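Local atomic coordinates of protein-arginine-phosphatase (Bacillus subtilis subsp. subtilis, PDB entry 4KK3), a protein that catalyses the specific removal of phosphate from phosphoarginine residues in proteins, counteracting the arginine kinase McsB. Residues 10-15 with 118-123; 45-50 with 62-67; 52-57 with 126-131; 83-88 with 111-116; 104-109 with 135-140. All blocks are in the same frame, centred on the assembly; numbering follows the deposited sequence.

Interaction 1: 10-15 with 118-123; sequences NTCRSP and DPFGGS. With PO4 (phosphate ion), chain B.
In the active site, R13 at the end of the phosphate-binding loop lies flat against D118, the proton donor/acceptor. Their guanidinium and carboxylate planes are stacked 12° apart, while the side chains cross at about a right angle. D118 OD2 sits 3.5 Å from R13 NH2, well out of the guanidinium plane; no N-H points at the oxygen, and this salt bridge is electrostatic. R13 NE and NH2 donate instead to the bound phosphate, probably from the crystallisation liquor: a bend at chi3 (-55°) turns NE toward it, 2.9 Å from PO4 O1, and NH2 reaches PO4 O3 at 2.8 Å. This is the P-loop of the low-molecular-weight phosphatases, C-X5-R, running from the nucleophile C7 to R13. T11, important for substrate discrimination, gives PO4 O4 hydrogen bonds from N and OG1; C12 N also donates to O4, and R13 N to PO4 O1. D118 OD1 lies 2.8 Å from PO4 O2. The same OD1 accepts from F120 N in an Asx turn, met from 51° above the carboxylate plane. C12 CB packs on P119 CG at 3.9 Å, and C12 SG meets the F120 ring at its edge, 4.0 Å from CD2. R13 NH1 is hydrogen-bonded to V116 O.

Interaction 2: 45-50 with 62-67; sequences GKATPH and LNHVSS
A47 and G45 meet H64 and its neighbours where two loop segments run in roughly opposite directions (151° apart). A47 points its CB into the other segment, 3.8 Å from L62 CD2 and 4.1 Å from H64 CB, a small methyl touching both larger side chains. G45 works through its backbone: its O accepts from S66 N at 2.8 Å, with the donor 59° out of the carbonyl plane. V65 CA also brings a hydrogen to G45 O, at 3.0 Å. A side chain at G45 would run into S66 OG, which makes glycine a natural fit here. With CG anti to the backbone N (chi1 172°), the H64 ring turns an edge to A47 N, 4.0 Å from CD2. H64 NE2 and S66 OG both bond to N10 O of the phosphate-binding loop. The contact joins the loop leading into helix 49-56 to the loop that follows it, with L62 and H64 packing on P15 of helix 13-28 and H64 touching S36 of strand 33-38.

Interaction 3: 52-57 with 126-131; sequences VEALFE and IYKQTR
E57 OE1 takes K128 NZ at 2.7 Å, on the syn side of the carboxylate and 17° out of its plane. The other oxygen, E57 OE2, faces R131: it is 3.4 Å from NH1 in a salt bridge, and NH2 gives it a weak bond. Carboxylate and guanidinium are turned 76° apart, so the three charges form a network rather than a flat, two-pronged pair. R131 NH1 has a firmer partner in A54 O, 2.8 Å away and close to the guanidinium plane. These bonds tie A54 of helix 49-56, and E57 at its C-terminal side, to the long helix 124-145; the short segments of the two helices cross at -56° with their axes 9.1 Å apart. Where the helices come nearest, A54 CB lies 4.3 Å from K128 CG and 4.4 Å from Y127 CB. L55 CD2 rests on R131 CG at 3.8 Å, the two side chains sliding past each other in opposite directions. L55 and Y127 continue inward onto M16 of helix 13-28.

Interaction 4: 83-88 with 111-116; sequences MTHQHK and GSHGDV
Residues 83-85 run 143° from the direction of 113-116, and V116 N donates to M83 O at 2.9 Å. This joins the carboxyl end of strand 79-82, where the parallel sheet of this alpha/beta fold turns into helix 85-94, to the loop that leads on to the active-site D118. T84 and H87 form a capping box at the start of that helix. D115 reinforces the helix start from across the contact: its OD1 accepts from H85 N at 2.9 Å, met from 41° above the carboxylate plane, and takes a weak bond from H85 ND1 at 3.4 Å. Beyond it the H85 and H113 rings form an offset stack, centroids 3.5 Å apart and planes at 7°. H113 NE2 lies over the centre of the H85 ring, while H85 CE1 lies over that of H113. An alanine at H85 would probably leave the H113 ring without its stacking partner and free to turn, and would cost D115 OD1 its weaker donor. M83, built as selenomethionine, lies side by side with V116, SE 4.0 Å from V116 CB. One water bridges Q86 N to D115 OD2, and another donates to both M83 O and G114 O.

Interaction 5: 104-109 with 135-140; sequences TLKEYV and EELLRQ
L137 is the main bump of this helix-to-helix contact, pushing from helix 124-145 into a hollow on helix 105-110 lined by L105, K106 and V109. The contact joins the short helix after edge strand 102-104 to the long C-terminal helix of the alpha/beta fold, and their short segments run 38° apart with axes 10.0 Å from one another. L137 CG stands anti to the carbonyl carbon (chi1 -73°), toward the other helix; from there CD1 lies 3.9 Å from K106 CG and 4.1 Å from L105 CD2. Its other methyl, CD2, touches V109 CG1. K106 works as an apolar wall, its extended chain passing L137 on the way to a salt bridge between NZ and E133. Deeper in, L105 and L138 cross at about a right angle, L105 CD1 4.2 Å from L138 CD2, and L138 goes on to L20, F21 and I24 of helix 13-28. The bump from the other helix is V109: CG1 wedges between L137 O, 3.6 Å away, and Q140 CB at a tight 3.4 Å. The Q140 side chain, extended beyond CG, lies beside the same methyl, CD 3.8 Å from it. An alanine at Q140 would keep the CB contact but would probably open a gap beside V109 CG1 and leave E136 O without this side-chain donor. Q140 NE2 donates to E136 O at 3.1 Å, from above the carbonyl plane.

Interaction 1 holds the phosphate, and three of the other contacts touch interaction 1 directly. Interaction 2 meets the phosphate-binding loop, with S67 N 2.8 Å from N10 OD1; interaction 3 brings Y127 OH to 3.1 Å from C12 SG, in packing contact. From another direction interaction 4 supplies V116 O, 2.9 Å from R13 NH1. Interactions 2 and 3 share helix 49-56, and T48 OG1 weakly bonds Y127 OH. Interaction 5 stays clear of the site, its nearest atoms about 7 Å from interaction 1, but reaches interaction 4 through K106 NZ to D115 O and a K88-E107 salt bridge. Interactions 2 and 4 lie on opposite sides of the chain's centre, their centres about 22 Å apart.

Interaction 1: 10-15 with 118-123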
# COMPACT_ATOMS: atom_id res chain seq x y z
N ASN A 10 2.48 8.14 -4.07
CA ASN A 10 3.23 7.59 -2.94
C ASN A 10 3.31 8.67 -1.86
O ASN A 10 4.32 8.81 -1.19
CB ASN A 10 4.63 7.11 -3.34
CG ASN A 10 5.32 6.28 -2.25
OD1 ASN A 10 6.52 6.44 -2.01
ND2 ASN A 10 4.57 5.38 -1.59
N THR A 11 2.22 9.42 -1.72
CA THR A 11 2.15 10.42 -0.64
C THR A 11 1.02 10.16 0.35
O THR A 11 1.08 10.63 1.49
CB THR A 11 2.01 11.86 -1.20
OG1 THR A 11 0.81 11.96 -1.98
CG2 THR A 11 3.21 12.22 -2.06
N CYS A 12 -0.01 9.44 -0.07
CA CYS A 12 -1.15 9.21 0.83
C CYS A 12 -1.49 7.74 1.10
O CYS A 12 -1.23 7.23 2.19
CB CYS A 12 -2.39 9.94 0.33
SG CYS A 12 -2.12 11.69 -0.10
N ARG A 13 -2.06 7.07 0.12
CA ARG A 13 -2.60 5.72 0.32
C ARG A 13 -1.53 4.67 0.59
O ARG A 13 -1.59 3.95 1.59
CB ARG A 13 -3.42 5.28 -0.90
CG ARG A 13 -4.85 5.76 -0.90
CD ARG A 13 -5.45 5.64 -2.32
NE ARG A 13 -4.64 6.36 -3.29
CZ ARG A 13 -4.91 6.40 -4.60
NH1 ARG A 13 -5.98 5.77 -5.06
NH2 ARG A 13 -4.12 7.08 -5.42
N SER A 14 -0.57 4.54 -0.33
CA SER A 14 0.45 3.51 -0.13
C SER A 14 1.37 3.73 1.08
O SER A 14 1.71 2.75 1.74
CB SER A 14 1.19 3.09 -1.42
OG SER A 14 2.03 4.10 -1.96
N PRO A 15 1.76 5.00 1.39
CA PRO A 15 2.50 5.19 2.65
C PRO A 15 1.65 4.90 3.88
O PRO A 15 2.19 4.37 4.85
CB PRO A 15 2.89 6.68 2.62
CG PRO A 15 2.81 7.08 1.19
CD PRO A 15 1.70 6.25 0.61
N ASP A 118 -8.51 7.78 -4.12
CA ASP A 118 -7.50 8.77 -3.73
C ASP A 118 -8.08 9.82 -2.78
O ASP A 118 -9.03 10.52 -3.11
CB ASP A 118 -6.96 9.46 -4.99
CG ASP A 118 -5.61 10.13 -4.77
OD1 ASP A 118 -5.22 10.34 -3.60
OD2 ASP A 118 -4.94 10.45 -5.77
N PRO A 119 -7.51 9.94 -1.56
CA PRO A 119 -7.98 10.97 -0.64
C PRO A 119 -7.32 12.32 -0.88
O PRO A 119 -7.73 13.28 -0.22
CB PRO A 119 -7.52 10.44 0.72
CG PRO A 119 -6.25 9.75 0.40
CD PRO A 119 -6.48 9.08 -0.96
N PHE A 120 -6.34 12.41 -1.77
CA PHE A 120 -5.58 13.65 -1.92
C PHE A 120 -6.48 14.85 -2.21
O PHE A 120 -7.42 14.75 -3.00
CB PHE A 120 -4.50 13.53 -3.01
CG PHE A 120 -3.66 14.77 -3.14
CD1 PHE A 120 -3.97 15.74 -4.08
CD2 PHE A 120 -2.57 14.97 -2.31
CE1 PHE A 120 -3.21 16.89 -4.19
CE2 PHE A 120 -1.80 16.12 -2.42
CZ PHE A 120 -2.12 17.08 -3.36
N GLY A 121 -6.19 15.97 -1.55
CA GLY A 121 -6.99 17.17 -1.71
C GLY A 121 -8.22 17.18 -0.82
O GLY A 121 -8.93 18.18 -0.74
N GLY A 122 -8.47 16.06 -0.13
CA GLY A 122 -9.63 15.96 0.73
C GLY A 122 -9.36 16.44 2.15
O GLY A 122 -8.21 16.71 2.51
N SER A 123 -10.41 16.54 2.95
CA SER A 123 -10.29 17.02 4.32
C SER A 123 -9.65 15.94 5.18
O SER A 123 -9.49 14.81 4.73
CB SER A 123 -11.66 17.36 4.90
OG SER A 123 -12.42 16.18 5.08
P PO4 B . -1.77 9.09 -3.32
O1 PO4 B . -2.56 8.14 -2.47
O2 PO4 B . -2.47 10.44 -3.32
O3 PO4 B . -1.78 8.57 -4.77
O4 PO4 B . -0.34 9.28 -2.89
O HOH W 1 -4.94 9.07 -8.10

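Interaction 2: 45-50 with 62-67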
# COMPACT_ATOMS: atom_id res chain seq x y z
N GLY A 45 9.81 13.37 -1.85
CA GLY A 45 8.51 13.84 -1.41
C GLY A 45 8.23 13.36 0.00
O GLY A 45 8.96 12.53 0.53
N LYS A 46 7.18 13.88 0.63
CA LYS A 46 6.80 13.40 1.94
C LYS A 46 5.34 12.97 1.92
O LYS A 46 4.59 13.35 1.03
CB LYS A 46 6.97 14.48 3.01
CG LYS A 46 8.41 14.77 3.43
CD LYS A 46 8.41 15.75 4.61
CE LYS A 46 9.81 16.23 4.95
NZ LYS A 46 9.81 17.20 6.10
N ALA A 47 4.95 12.20 2.93
CA ALA A 47 3.53 11.91 3.13
C ALA A 47 2.85 13.25 3.33
O ALA A 47 3.48 14.18 3.84
CB ALA A 47 3.34 11.01 4.34
N THR A 48 1.60 13.37 2.92
CA THR A 48 0.89 14.63 3.06
C THR A 48 0.58 14.86 4.53
O THR A 48 0.47 13.90 5.28
CB THR A 48 -0.44 14.63 2.30
OG1 THR A 48 -1.30 13.63 2.86
CG2 THR A 48 -0.20 14.35 0.82
N PRO A 49 0.42 16.12 4.93
CA PRO A 49 0.14 16.39 6.34
C PRO A 49 -1.07 15.64 6.88
O PRO A 49 -1.02 15.13 7.99
CB PRO A 49 -0.12 17.90 6.35
CG PRO A 49 0.69 18.41 5.22
CD PRO A 49 0.61 17.35 4.15
N HIS A 50 -2.14 15.56 6.09
CA HIS A 50 -3.35 14.86 6.54
C HIS A 50 -3.12 13.37 6.76
O HIS A 50 -3.72 12.78 7.67
CB HIS A 50 -4.50 15.06 5.55
CG HIS A 50 -5.13 16.41 5.61
ND1 HIS A 50 -4.91 17.30 6.64
CD2 HIS A 50 -6.00 17.02 4.77
CE1 HIS A 50 -5.61 18.40 6.42
NE2 HIS A 50 -6.27 18.26 5.29
N LEU A 62 4.16 8.35 10.61
CA LEU A 62 4.28 8.20 9.16
C LEU A 62 5.37 9.14 8.66
O LEU A 62 5.10 10.25 8.19
CB LEU A 62 2.95 8.48 8.49
CG LEU A 62 2.89 8.35 6.97
CD1 LEU A 62 3.43 6.98 6.55
CD2 LEU A 62 1.46 8.57 6.50
N ASN A 63 6.62 8.70 8.83
CA ASN A 63 7.79 9.47 8.43
C ASN A 63 8.27 8.89 7.13
O ASN A 63 9.01 7.91 7.09
CB ASN A 63 8.90 9.37 9.49
CG ASN A 63 10.06 10.31 9.20
OD1 ASN A 63 10.13 10.93 8.15
ND2 ASN A 63 10.99 10.41 10.15
N HIS A 64 7.85 9.53 6.04
CA HIS A 64 7.92 8.87 4.76
C HIS A 64 8.49 9.77 3.69
O HIS A 64 8.18 10.96 3.63
CB HIS A 64 6.51 8.45 4.36
CG HIS A 64 6.43 7.93 2.96
ND1 HIS A 64 6.86 6.67 2.62
CD2 HIS A 64 5.98 8.50 1.82
CE1 HIS A 64 6.67 6.48 1.33
NE2 HIS A 64 6.14 7.57 0.82
N VAL A 65 9.30 9.18 2.82
CA VAL A 65 9.81 9.89 1.67
C VAL A 65 9.35 9.15 0.41
O VAL A 65 9.53 7.94 0.31
CB VAL A 65 11.34 9.98 1.70
CG1 VAL A 65 11.86 10.44 0.38
CG2 VAL A 65 11.79 10.91 2.80
N SER A 66 8.75 9.89 -0.52
CA SER A 66 8.19 9.30 -1.74
C SER A 66 9.23 8.59 -2.61
O SER A 66 10.38 9.02 -2.71
CB SER A 66 7.47 10.37 -2.56
OG SER A 66 6.40 10.95 -1.84
N SER A 67 8.81 7.50 -3.24
CA SER A 67 9.70 6.74 -4.12
C SER A 67 8.95 6.32 -5.38
O SER A 67 7.81 5.87 -5.30
CB SER A 67 10.21 5.50 -3.38
OG SER A 67 10.94 4.65 -4.25

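Interaction 3: 52-57 with 126-131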
# COMPACT_ATOMS: atom_id res chain seq x y z
N VAL A 52 -0.25 12.00 7.58
CA VAL A 52 0.53 11.97 8.81
C VAL A 52 -0.35 12.13 10.05
O VAL A 52 -0.22 11.38 11.03
CB VAL A 52 1.65 13.04 8.80
CG1 VAL A 52 2.25 13.21 10.20
CG2 VAL A 52 2.72 12.66 7.80
N GLU A 53 -1.24 13.11 10.00
CA GLU A 53 -2.13 13.39 11.12
C GLU A 53 -3.09 12.21 11.36
O GLU A 53 -3.35 11.83 12.50
CB GLU A 53 -2.90 14.71 10.90
CG GLU A 53 -4.04 14.94 11.89
CD GLU A 53 -4.70 16.30 11.72
OE1 GLU A 53 -4.42 17.00 10.72
OE2 GLU A 53 -5.51 16.68 12.60
N ALA A 54 -3.60 11.62 10.28
CA ALA A 54 -4.51 10.49 10.40
C ALA A 54 -3.87 9.31 11.13
O ALA A 54 -4.51 8.66 11.96
CB ALA A 54 -4.99 10.06 9.01
N LEU A 55 -2.60 9.05 10.85
CA LEU A 55 -1.92 7.94 11.50
C LEU A 55 -1.48 8.34 12.91
O LEU A 55 -1.48 7.50 13.81
CB LEU A 55 -0.71 7.46 10.70
CG LEU A 55 -1.04 6.84 9.33
CD1 LEU A 55 -0.00 5.80 8.90
CD2 LEU A 55 -2.45 6.27 9.25
N PHE A 56 -1.10 9.60 13.07
CA PHE A 56 -0.65 10.11 14.36
C PHE A 56 -1.74 9.93 15.43
O PHE A 56 -1.45 9.60 16.60
CB PHE A 56 -0.26 11.59 14.19
CG PHE A 56 0.34 12.22 15.44
CD1 PHE A 56 1.69 12.08 15.72
CD2 PHE A 56 -0.44 12.98 16.28
CE1 PHE A 56 2.24 12.68 16.86
CE2 PHE A 56 0.10 13.57 17.42
CZ PHE A 56 1.45 13.42 17.69
N GLU A 57 -2.99 10.11 15.02
CA GLU A 57 -4.15 9.89 15.88
C GLU A 57 -4.19 8.47 16.46
O GLU A 57 -4.63 8.26 17.60
CB GLU A 57 -5.44 10.21 15.13
CG GLU A 57 -6.70 9.61 15.74
CD GLU A 57 -7.94 9.96 14.95
OE1 GLU A 57 -7.92 11.00 14.27
OE2 GLU A 57 -8.94 9.21 15.01
N ILE A 126 -11.80 12.88 5.23
CA ILE A 126 -11.64 11.99 4.08
C ILE A 126 -10.46 11.04 4.32
O ILE A 126 -10.57 9.82 4.10
CB ILE A 126 -11.40 12.77 2.77
CG1 ILE A 126 -12.64 13.56 2.38
CG2 ILE A 126 -11.02 11.81 1.63
CD1 ILE A 126 -13.82 12.68 1.98
N TYR A 127 -9.34 11.59 4.76
CA TYR A 127 -8.16 10.79 5.07
C TYR A 127 -8.41 9.77 6.18
O TYR A 127 -7.91 8.65 6.10
CB TYR A 127 -6.99 11.67 5.48
CG TYR A 127 -6.20 12.22 4.32
CD1 TYR A 127 -6.67 13.30 3.60
CD2 TYR A 127 -4.97 11.67 3.97
CE1 TYR A 127 -5.96 13.81 2.55
CE2 TYR A 127 -4.24 12.19 2.91
CZ TYR A 127 -4.74 13.26 2.21
OH TYR A 127 -4.03 13.78 1.16
N LYS A 128 -9.15 10.16 7.20
CA LYS A 128 -9.39 9.23 8.30
C LYS A 128 -10.26 8.07 7.83
O LYS A 128 -10.10 6.95 8.29
CB LYS A 128 -9.98 9.93 9.53
CG LYS A 128 -9.01 10.89 10.18
CD LYS A 128 -9.63 11.51 11.43
CE LYS A 128 -8.81 12.68 11.94
NZ LYS A 128 -9.27 13.12 13.29
N GLN A 129 -11.17 8.35 6.90
CA GLN A 129 -11.99 7.30 6.29
C GLN A 129 -11.12 6.34 5.46
O GLN A 129 -11.29 5.13 5.53
CB GLN A 129 -13.10 7.91 5.44
CG GLN A 129 -14.13 8.69 6.25
CD GLN A 129 -15.18 9.36 5.38
OE1 GLN A 129 -15.10 10.55 5.08
NE2 GLN A 129 -16.19 8.59 4.98
N THR A 130 -10.18 6.90 4.70
CA THR A 130 -9.23 6.08 3.96
C THR A 130 -8.39 5.23 4.91
O THR A 130 -8.20 4.03 4.70
CB THR A 130 -8.30 6.96 3.13
OG1 THR A 130 -9.08 7.69 2.17
CG2 THR A 130 -7.28 6.11 2.39
N ARG A 131 -7.91 5.86 5.97
CA ARG A 131 -7.15 5.13 6.99
C ARG A 131 -7.95 3.92 7.51
O ARG A 131 -7.42 2.82 7.60
CB ARG A 131 -6.80 6.06 8.15
CG ARG A 131 -6.09 5.34 9.30
CD ARG A 131 -6.16 6.18 10.58
NE ARG A 131 -7.52 6.21 11.13
CZ ARG A 131 -7.99 7.15 11.93
NH1 ARG A 131 -7.24 8.19 12.30
NH2 ARG A 131 -9.24 7.08 12.36

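Interaction 4: 83-88 with 111-116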
# COMPACT_ATOMS: atom_id res chain seq x y z
N MSE A 83 -3.59 0.20 -5.29
CA MSE A 83 -4.83 0.74 -4.72
C MSE A 83 -6.03 0.61 -5.67
O MSE A 83 -7.16 0.32 -5.24
CB MSE A 83 -4.67 2.20 -4.31
CG MSE A 83 -3.65 2.43 -3.21
SE MSE A 83 -4.02 1.38 -1.59
CE MSE A 83 -2.18 0.93 -1.15
N THR A 84 -5.79 0.83 -6.96
CA THR A 84 -6.89 0.80 -7.93
C THR A 84 -6.60 -0.12 -9.12
O THR A 84 -5.44 -0.47 -9.39
CB THR A 84 -7.20 2.20 -8.49
OG1 THR A 84 -6.19 2.57 -9.43
CG2 THR A 84 -7.27 3.26 -7.37
N HIS A 85 -7.64 -0.48 -9.85
CA HIS A 85 -7.46 -1.30 -11.04
C HIS A 85 -6.69 -0.51 -12.12
O HIS A 85 -5.91 -1.08 -12.86
CB HIS A 85 -8.80 -1.87 -11.54
CG HIS A 85 -9.22 -3.12 -10.82
ND1 HIS A 85 -9.96 -3.10 -9.66
CD2 HIS A 85 -8.99 -4.43 -11.09
CE1 HIS A 85 -10.17 -4.34 -9.25
NE2 HIS A 85 -9.60 -5.16 -10.11
N GLN A 86 -6.88 0.79 -12.16
CA GLN A 86 -6.08 1.62 -13.04
C GLN A 86 -4.59 1.59 -12.69
O GLN A 86 -3.74 1.66 -13.57
CB GLN A 86 -6.57 3.07 -13.01
CG GLN A 86 -5.86 3.94 -14.01
CD GLN A 86 -6.07 3.47 -15.43
OE1 GLN A 86 -5.17 2.90 -16.06
NE2 GLN A 86 -7.26 3.69 -15.95
N HIS A 87 -4.26 1.49 -11.40
CA HIS A 87 -2.86 1.34 -11.05
C HIS A 87 -2.26 0.06 -11.64
O HIS A 87 -1.15 0.08 -12.12
CB HIS A 87 -2.67 1.34 -9.54
CG HIS A 87 -2.89 2.68 -8.92
ND1 HIS A 87 -3.42 2.83 -7.65
CD2 HIS A 87 -2.65 3.93 -9.37
CE1 HIS A 87 -3.50 4.12 -7.36
NE2 HIS A 87 -3.03 4.81 -8.39
N LYS A 88 -3.01 -1.05 -11.61
CA LYS A 88 -2.58 -2.30 -12.24
C LYS A 88 -2.25 -2.13 -13.71
O LYS A 88 -1.29 -2.70 -14.22
CB LYS A 88 -3.66 -3.38 -12.12
CG LYS A 88 -3.84 -3.91 -10.72
CD LYS A 88 -4.93 -4.97 -10.62
CE LYS A 88 -4.85 -6.02 -11.70
NZ LYS A 88 -5.92 -7.04 -11.50
N GLY A 111 -11.56 -10.67 -2.58
CA GLY A 111 -11.99 -11.42 -3.74
C GLY A 111 -12.85 -10.62 -4.70
O GLY A 111 -13.17 -11.08 -5.79
N SER A 112 -13.23 -9.41 -4.29
CA SER A 112 -14.12 -8.59 -5.10
C SER A 112 -13.38 -7.43 -5.77
O SER A 112 -12.34 -6.98 -5.30
CB SER A 112 -15.28 -8.05 -4.26
OG SER A 112 -14.80 -7.23 -3.20
N HIS A 113 -13.94 -6.97 -6.89
CA HIS A 113 -13.46 -5.80 -7.60
C HIS A 113 -13.72 -4.59 -6.70
O HIS A 113 -14.79 -4.46 -6.12
CB HIS A 113 -14.26 -5.66 -8.90
CG HIS A 113 -13.52 -4.96 -10.01
ND1 HIS A 113 -12.96 -5.64 -11.06
CD2 HIS A 113 -13.28 -3.65 -10.23
CE1 HIS A 113 -12.38 -4.78 -11.89
NE2 HIS A 113 -12.56 -3.56 -11.40
N GLY A 114 -12.73 -3.72 -6.56
CA GLY A 114 -12.91 -2.52 -5.78
C GLY A 114 -11.64 -1.71 -5.70
O GLY A 114 -10.53 -2.25 -5.71
N ASP A 115 -11.81 -0.39 -5.64
CA ASP A 115 -10.67 0.51 -5.58
C ASP A 115 -10.60 1.15 -4.19
O ASP A 115 -11.63 1.37 -3.56
CB ASP A 115 -10.79 1.62 -6.64
CG ASP A 115 -10.63 1.10 -8.05
OD1 ASP A 115 -10.01 0.03 -8.25
OD2 ASP A 115 -11.13 1.75 -8.99
N VAL A 116 -9.39 1.45 -3.73
CA VAL A 116 -9.20 2.37 -2.61
C VAL A 116 -9.00 3.76 -3.22
O VAL A 116 -7.94 4.05 -3.78
CB VAL A 116 -7.98 2.01 -1.75
CG1 VAL A 116 -7.77 3.06 -0.65
CG2 VAL A 116 -8.16 0.62 -1.13
O HOH W 2 -8.21 -2.02 -4.11
O HOH W 3 -9.47 2.00 -11.31

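Interaction 5: 104-109 with 135-140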
# COMPACT_ATOMS: atom_id res chain seq x y z
N THR A 104 -5.06 -5.65 -7.06
CA THR A 104 -5.50 -4.58 -6.17
C THR A 104 -5.61 -5.13 -4.76
O THR A 104 -5.78 -6.33 -4.55
CB THR A 104 -6.84 -3.95 -6.55
OG1 THR A 104 -7.89 -4.90 -6.36
CG2 THR A 104 -6.81 -3.45 -8.00
N LEU A 105 -5.48 -4.23 -3.78
CA LEU A 105 -5.60 -4.62 -2.39
C LEU A 105 -6.97 -5.26 -2.12
O LEU A 105 -7.06 -6.31 -1.48
CB LEU A 105 -5.34 -3.41 -1.48
CG LEU A 105 -5.46 -3.65 0.02
CD1 LEU A 105 -4.55 -4.76 0.51
CD2 LEU A 105 -5.13 -2.35 0.73
N LYS A 106 -8.03 -4.66 -2.65
CA LYS A 106 -9.36 -5.20 -2.42
C LYS A 106 -9.55 -6.58 -3.07
O LYS A 106 -10.05 -7.49 -2.43
CB LYS A 106 -10.46 -4.22 -2.81
CG LYS A 106 -10.52 -3.02 -1.84
CD LYS A 106 -11.69 -2.09 -2.13
CE LYS A 106 -11.76 -1.00 -1.05
NZ LYS A 106 -12.84 -0.02 -1.33
N GLU A 107 -9.12 -6.72 -4.33
CA GLU A 107 -9.13 -8.01 -5.04
C GLU A 107 -8.53 -9.13 -4.21
O GLU A 107 -9.13 -10.18 -4.00
CB GLU A 107 -8.25 -7.93 -6.30
CG GLU A 107 -8.92 -7.72 -7.60
CD GLU A 107 -7.93 -7.89 -8.75
OE1 GLU A 107 -6.73 -7.55 -8.60
OE2 GLU A 107 -8.36 -8.39 -9.80
N TYR A 108 -7.30 -8.89 -3.78
CA TYR A 108 -6.50 -9.92 -3.14
C TYR A 108 -7.11 -10.34 -1.81
O TYR A 108 -7.18 -11.53 -1.49
CB TYR A 108 -5.08 -9.41 -2.94
CG TYR A 108 -4.10 -10.49 -2.59
CD1 TYR A 108 -3.76 -10.75 -1.27
CD2 TYR A 108 -3.53 -11.26 -3.58
CE1 TYR A 108 -2.86 -11.75 -0.95
CE2 TYR A 108 -2.64 -12.26 -3.28
CZ TYR A 108 -2.31 -12.50 -1.97
OH TYR A 108 -1.41 -13.51 -1.69
N VAL A 109 -7.56 -9.36 -1.05
CA VAL A 109 -8.04 -9.61 0.30
C VAL A 109 -9.49 -10.10 0.35
O VAL A 109 -9.82 -11.03 1.08
CB VAL A 109 -7.86 -8.35 1.17
CG1 VAL A 109 -8.47 -8.55 2.54
CG2 VAL A 109 -6.39 -8.01 1.26
N GLU A 135 -7.09 0.06 7.16
CA GLU A 135 -6.88 -0.74 8.37
C GLU A 135 -7.63 -2.07 8.30
O GLU A 135 -7.06 -3.13 8.56
CB GLU A 135 -7.28 0.06 9.61
CG GLU A 135 -6.87 -0.60 10.93
CD GLU A 135 -7.14 0.29 12.12
OE1 GLU A 135 -7.54 1.46 11.91
OE2 GLU A 135 -6.95 -0.16 13.27
N GLU A 136 -8.91 -2.02 7.95
CA GLU A 136 -9.74 -3.21 7.90
C GLU A 136 -9.23 -4.21 6.86
O GLU A 136 -9.21 -5.42 7.10
CB GLU A 136 -11.20 -2.83 7.60
CG GLU A 136 -12.13 -4.02 7.46
CD GLU A 136 -13.59 -3.63 7.39
OE1 GLU A 136 -14.12 -3.11 8.39
OE2 GLU A 136 -14.21 -3.84 6.33
N LEU A 137 -8.80 -3.71 5.71
CA LEU A 137 -8.26 -4.57 4.66
C LEU A 137 -6.94 -5.21 5.08
O LEU A 137 -6.66 -6.39 4.81
CB LEU A 137 -8.05 -3.76 3.39
CG LEU A 137 -9.35 -3.39 2.68
CD1 LEU A 137 -9.13 -2.27 1.68
CD2 LEU A 137 -9.92 -4.62 1.99
N LEU A 138 -6.12 -4.42 5.76
CA LEU A 138 -4.77 -4.83 6.11
C LEU A 138 -4.77 -5.81 7.28
O LEU A 138 -3.91 -6.68 7.34
CB LEU A 138 -3.89 -3.62 6.40
CG LEU A 138 -3.70 -2.75 5.15
CD1 LEU A 138 -3.06 -1.42 5.53
CD2 LEU A 138 -2.88 -3.45 4.08
N ARG A 139 -5.73 -5.67 8.19
CA ARG A 139 -5.92 -6.68 9.22
C ARG A 139 -6.29 -8.04 8.62
O ARG A 139 -5.77 -9.07 9.06
CB ARG A 139 -6.96 -6.25 10.27
CG ARG A 139 -6.46 -5.11 11.14
CD ARG A 139 -7.34 -4.86 12.34
NE ARG A 139 -6.84 -3.72 13.12
CZ ARG A 139 -5.83 -3.78 13.98
NH1 ARG A 139 -5.20 -4.93 14.20
NH2 ARG A 139 -5.45 -2.69 14.63
N GLN A 140 -7.15 -8.03 7.61
CA GLN A 140 -7.52 -9.27 6.92
C GLN A 140 -6.33 -9.83 6.15
O GLN A 140 -6.13 -11.04 6.14
CB GLN A 140 -8.67 -9.06 5.94
CG GLN A 140 -9.94 -8.46 6.49
CD GLN A 140 -10.95 -8.16 5.39
OE1 GLN A 140 -11.46 -9.08 4.74
NE2 GLN A 140 -11.21 -6.87 5.15